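Local coordinates for tail fiber protein (Acinetobacter phage AM24, PDB 5W5P) that forms the trimeric tailspike of the phage and probably recognises and degrades the capsular polysaccharide of its Acinetobacter host, at residues Phe288-Tyr293 against Leu315-Gly320. Residues are numbered along the deposited sequence; the frame is centred on the assembly and turned at random.
Sequences FCESCY and LWESSG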
ATOM      1  N   PHE A 288       0.537  -8.312  13.619  1.00 36.92           N
ATOM      2  CA  PHE A 288       1.625  -8.463  14.584  1.00 39.61           C
ATOM      3  C   PHE A 288       1.858  -9.955  14.814  1.00 42.26           C
ATOM      4  O   PHE A 288       1.144 -10.592  15.592  1.00 46.92           O
ATOM      5  CB  PHE A 288       1.280  -7.755  15.893  1.00 42.15           C
ATOM      6  CG  PHE A 288       1.115  -6.263  15.764  1.00 38.95           C
ATOM      7  CD1 PHE A 288       1.950  -5.530  14.931  1.00 39.33           C
ATOM      8  CD2 PHE A 288       0.129  -5.593  16.481  1.00 37.78           C
ATOM      9  CE1 PHE A 288       1.809  -4.157  14.816  1.00 35.08           C
ATOM     10  CE2 PHE A 288      -0.018  -4.217  16.371  1.00 35.47           C
ATOM     11  CZ  PHE A 288       0.827  -3.499  15.536  1.00 40.54           C
ATOM     12  N   CYS A 289       2.858 -10.529  14.150  1.00 42.91           N
ATOM     13  CA  CYS A 289       3.133 -11.962  14.251  1.00 43.18           C
ATOM     14  C   CYS A 289       4.408 -12.194  15.050  1.00 41.28           C
ATOM     15  O   CYS A 289       5.492 -11.777  14.629  1.00 43.49           O
ATOM     16  CB  CYS A 289       3.251 -12.608  12.872  1.00 34.22           C
ATOM     17  SG  CYS A 289       2.033 -12.053  11.676  1.00 34.06           S
ATOM     18  N   GLU A 290       4.276 -12.886  16.180  1.00 37.58           N
ATOM     19  CA  GLU A 290       5.373 -13.102  17.115  1.00 37.45           C
ATOM     20  C   GLU A 290       5.603 -14.598  17.276  1.00 41.04           C
ATOM     21  O   GLU A 290       4.714 -15.319  17.738  1.00 46.32           O
ATOM     22  CB  GLU A 290       5.070 -12.454  18.469  1.00 37.59           C
ATOM     23  CG  GLU A 290       4.672 -10.985  18.382  1.00 41.30           C
ATOM     24  CD  GLU A 290       5.872 -10.048  18.416  1.00 46.06           C
ATOM     25  OE1 GLU A 290       7.011 -10.516  18.186  1.00 47.05           O
ATOM     26  OE2 GLU A 290       5.679  -8.841  18.681  1.00 47.61           O
ATOM     27  N   SER A 291       6.794 -15.056  16.891  1.00 40.61           N
ATOM     28  CA  SER A 291       7.207 -16.445  17.087  1.00 41.39           C
ATOM     29  C   SER A 291       6.267 -17.418  16.377  1.00 38.09           C
ATOM     30  O   SER A 291       5.924 -18.474  16.908  1.00 38.68           O
ATOM     31  CB  SER A 291       7.308 -16.781  18.576  1.00 39.61           C
ATOM     32  OG  SER A 291       8.198 -15.898  19.235  1.00 42.33           O
ATOM     33  N   CYS A 292       5.839 -17.061  15.169  1.00 37.15           N
ATOM     34  CA  CYS A 292       5.045 -17.956  14.338  1.00 39.18           C
ATOM     35  C   CYS A 292       5.964 -18.843  13.505  1.00 43.10           C
ATOM     36  O   CYS A 292       6.953 -18.377  12.943  1.00 44.84           O
ATOM     37  CB  CYS A 292       4.116 -17.161  13.424  1.00 35.81           C
ATOM     38  SG  CYS A 292       2.746 -16.375  14.283  1.00 39.59           S
ATOM     39  N   TYR A 293       5.627 -20.124  13.422  1.00 43.86           N
ATOM     40  CA  TYR A 293       6.489 -21.090  12.754  1.00 44.04           C
ATOM     41  C   TYR A 293       6.279 -21.139  11.245  1.00 42.69           C
ATOM     42  O   TYR A 293       7.032 -21.838  10.553  1.00 40.98           O
ATOM     43  CB  TYR A 293       6.276 -22.473  13.381  1.00 39.00           C
ATOM     44  CG  TYR A 293       6.508 -22.447  14.870  1.00 39.80           C
ATOM     45  CD1 TYR A 293       7.791 -22.291  15.383  1.00 40.50           C
ATOM     46  CD2 TYR A 293       5.446 -22.542  15.763  1.00 41.83           C
ATOM     47  CE1 TYR A 293       8.019 -22.248  16.748  1.00 44.29           C
ATOM     48  CE2 TYR A 293       5.658 -22.502  17.136  1.00 45.84           C
ATOM     49  CZ  TYR A 293       6.948 -22.352  17.625  1.00 46.67           C
ATOM     50  OH  TYR A 293       7.174 -22.309  18.987  1.00 44.69           O
ATOM     51  N   LEU A 315       4.401  -7.536  10.812  1.00 40.28           N
ATOM     52  CA  LEU A 315       5.506  -7.805  11.723  1.00 34.10           C
ATOM     53  C   LEU A 315       5.770  -9.304  11.712  1.00 41.79           C
ATOM     54  O   LEU A 315       4.830 -10.101  11.807  1.00 43.70           O
ATOM     55  CB  LEU A 315       5.186  -7.319  13.135  1.00 34.63           C
ATOM     56  CG  LEU A 315       5.963  -7.869  14.334  1.00 36.99           C
ATOM     57  CD1 LEU A 315       7.326  -7.234  14.439  1.00 35.96           C
ATOM     58  CD2 LEU A 315       5.172  -7.615  15.608  1.00 39.39           C
ATOM     59  N   TRP A 316       7.042  -9.686  11.569  1.00 39.67           N
ATOM     60  CA  TRP A 316       7.446 -11.096  11.483  1.00 38.65           C
ATOM     61  C   TRP A 316       8.779 -11.240  12.218  1.00 40.71           C
ATOM     62  O   TRP A 316       9.849 -11.074  11.623  1.00 42.48           O
ATOM     63  CB  TRP A 316       7.547 -11.550  10.032  1.00 34.62           C
ATOM     64  CG  TRP A 316       7.581 -13.033   9.852  1.00 34.33           C
ATOM     65  CD1 TRP A 316       8.671 -13.799   9.534  1.00 35.24           C
ATOM     66  CD2 TRP A 316       6.476 -13.936   9.963  1.00 36.23           C
ATOM     67  NE1 TRP A 316       8.311 -15.121   9.448  1.00 36.51           N
ATOM     68  CE2 TRP A 316       6.967 -15.232   9.700  1.00 38.21           C
ATOM     69  CE3 TRP A 316       5.119 -13.777  10.259  1.00 33.92           C
ATOM     70  CZ2 TRP A 316       6.147 -16.360   9.730  1.00 38.51           C
ATOM     71  CZ3 TRP A 316       4.306 -14.897  10.290  1.00 35.43           C
ATOM     72  CH2 TRP A 316       4.822 -16.173  10.029  1.00 36.86           C
ATOM     73  N   GLU A 317       8.706 -11.561  13.508  1.00 40.27           N
ATOM     74  CA  GLU A 317       9.870 -11.602  14.383  1.00 42.32           C
ATOM     75  C   GLU A 317       9.991 -12.974  15.032  1.00 44.26           C
ATOM     76  O   GLU A 317       8.981 -13.583  15.407  1.00 46.68           O
ATOM     77  CB  GLU A 317       9.773 -10.516  15.460  1.00 47.43           C
ATOM     78  CG  GLU A 317      11.086 -10.166  16.135  1.00 54.36           C
ATOM     79  CD  GLU A 317      10.996  -8.877  16.927  1.00 56.27           C
ATOM     80  OE1 GLU A 317       9.894  -8.290  16.976  1.00 54.57           O
ATOM     81  OE2 GLU A 317      12.024  -8.447  17.495  1.00 57.92           O
ATOM     82  N   SER A 318      11.232 -13.450  15.164  1.00 42.38           N
ATOM     83  CA  SER A 318      11.526 -14.730  15.815  1.00 44.17           C
ATOM     84  C   SER A 318      10.673 -15.850  15.231  1.00 40.43           C
ATOM     85  O   SER A 318      10.212 -16.746  15.939  1.00 39.72           O
ATOM     86  CB  SER A 318      11.334 -14.636  17.330  1.00 44.45           C
ATOM     87  OG  SER A 318      12.062 -13.545  17.862  1.00 47.81           O
ATOM     88  N   SER A 319      10.471 -15.801  13.925  1.00 37.90           N
ATOM     89  CA  SER A 319       9.497 -16.650  13.259  1.00 37.57           C
ATOM     90  C   SER A 319      10.183 -17.530  12.212  1.00 41.31           C
ATOM     91  O   SER A 319      11.413 -17.575  12.109  1.00 43.56           O
ATOM     92  CB  SER A 319       8.401 -15.782  12.643  1.00 39.00           C
ATOM     93  OG  SER A 319       7.523 -15.285  13.639  1.00 39.67           O
ATOM     94  N   GLY A 320       9.372 -18.231  11.433  1.00 37.15           N
ATOM     95  CA  GLY A 320       9.853 -19.136  10.407  1.00 38.60           C
ATOM     96  C   GLY A 320       9.771 -18.541   9.017  1.00 41.07           C
ATOM     97  O   GLY A 320      10.037 -17.352   8.813  1.00 39.89           O
TER
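Strands 288-290 and 315-317 run parallel, 9° apart, on neighbouring rungs of the right-handed parallel beta-helix characteristic of phage tailspikes. C289 N donates to L315 O and S291 N to E317 O, whereas the return bond from E317 N to C289 O is weak at 3.4 Å. Beyond the strands both segments turn at a serine with positive phi, S291 and S318, and the pairing resumes with G320 N bonded to C292 O (2.9 Å). S319 OG sits in this corner: it donates to E317 O, which also accepts from S291 N, and receives C292 N at 2.9 Å, so one hydroxyl ties the two turns together. On the face of C289 and W316, W316 CG is anti to the backbone N (chi1 -164°), which carries the indole toward the preceding rung: C289 CB lies 3.4 Å from W316 CE3 with SG at the ring's edge, and C292 CB meets W316 CH2 at 3.6 Å. F322 packs edge-to-face on the same indole. On the other face, L315 CD2 touches both F288 CD1 and E290 OE2, the latter held by N228 of a second subunit. The carboxylates of E290 and E317 lie side by side, 3.8 Å between their OE1 atoms. S319 CB lies over one face of the indole, whose rotation is further fixed by W316 NE1, its N-H pointing almost straight (178°) at G320 O in the ring plane.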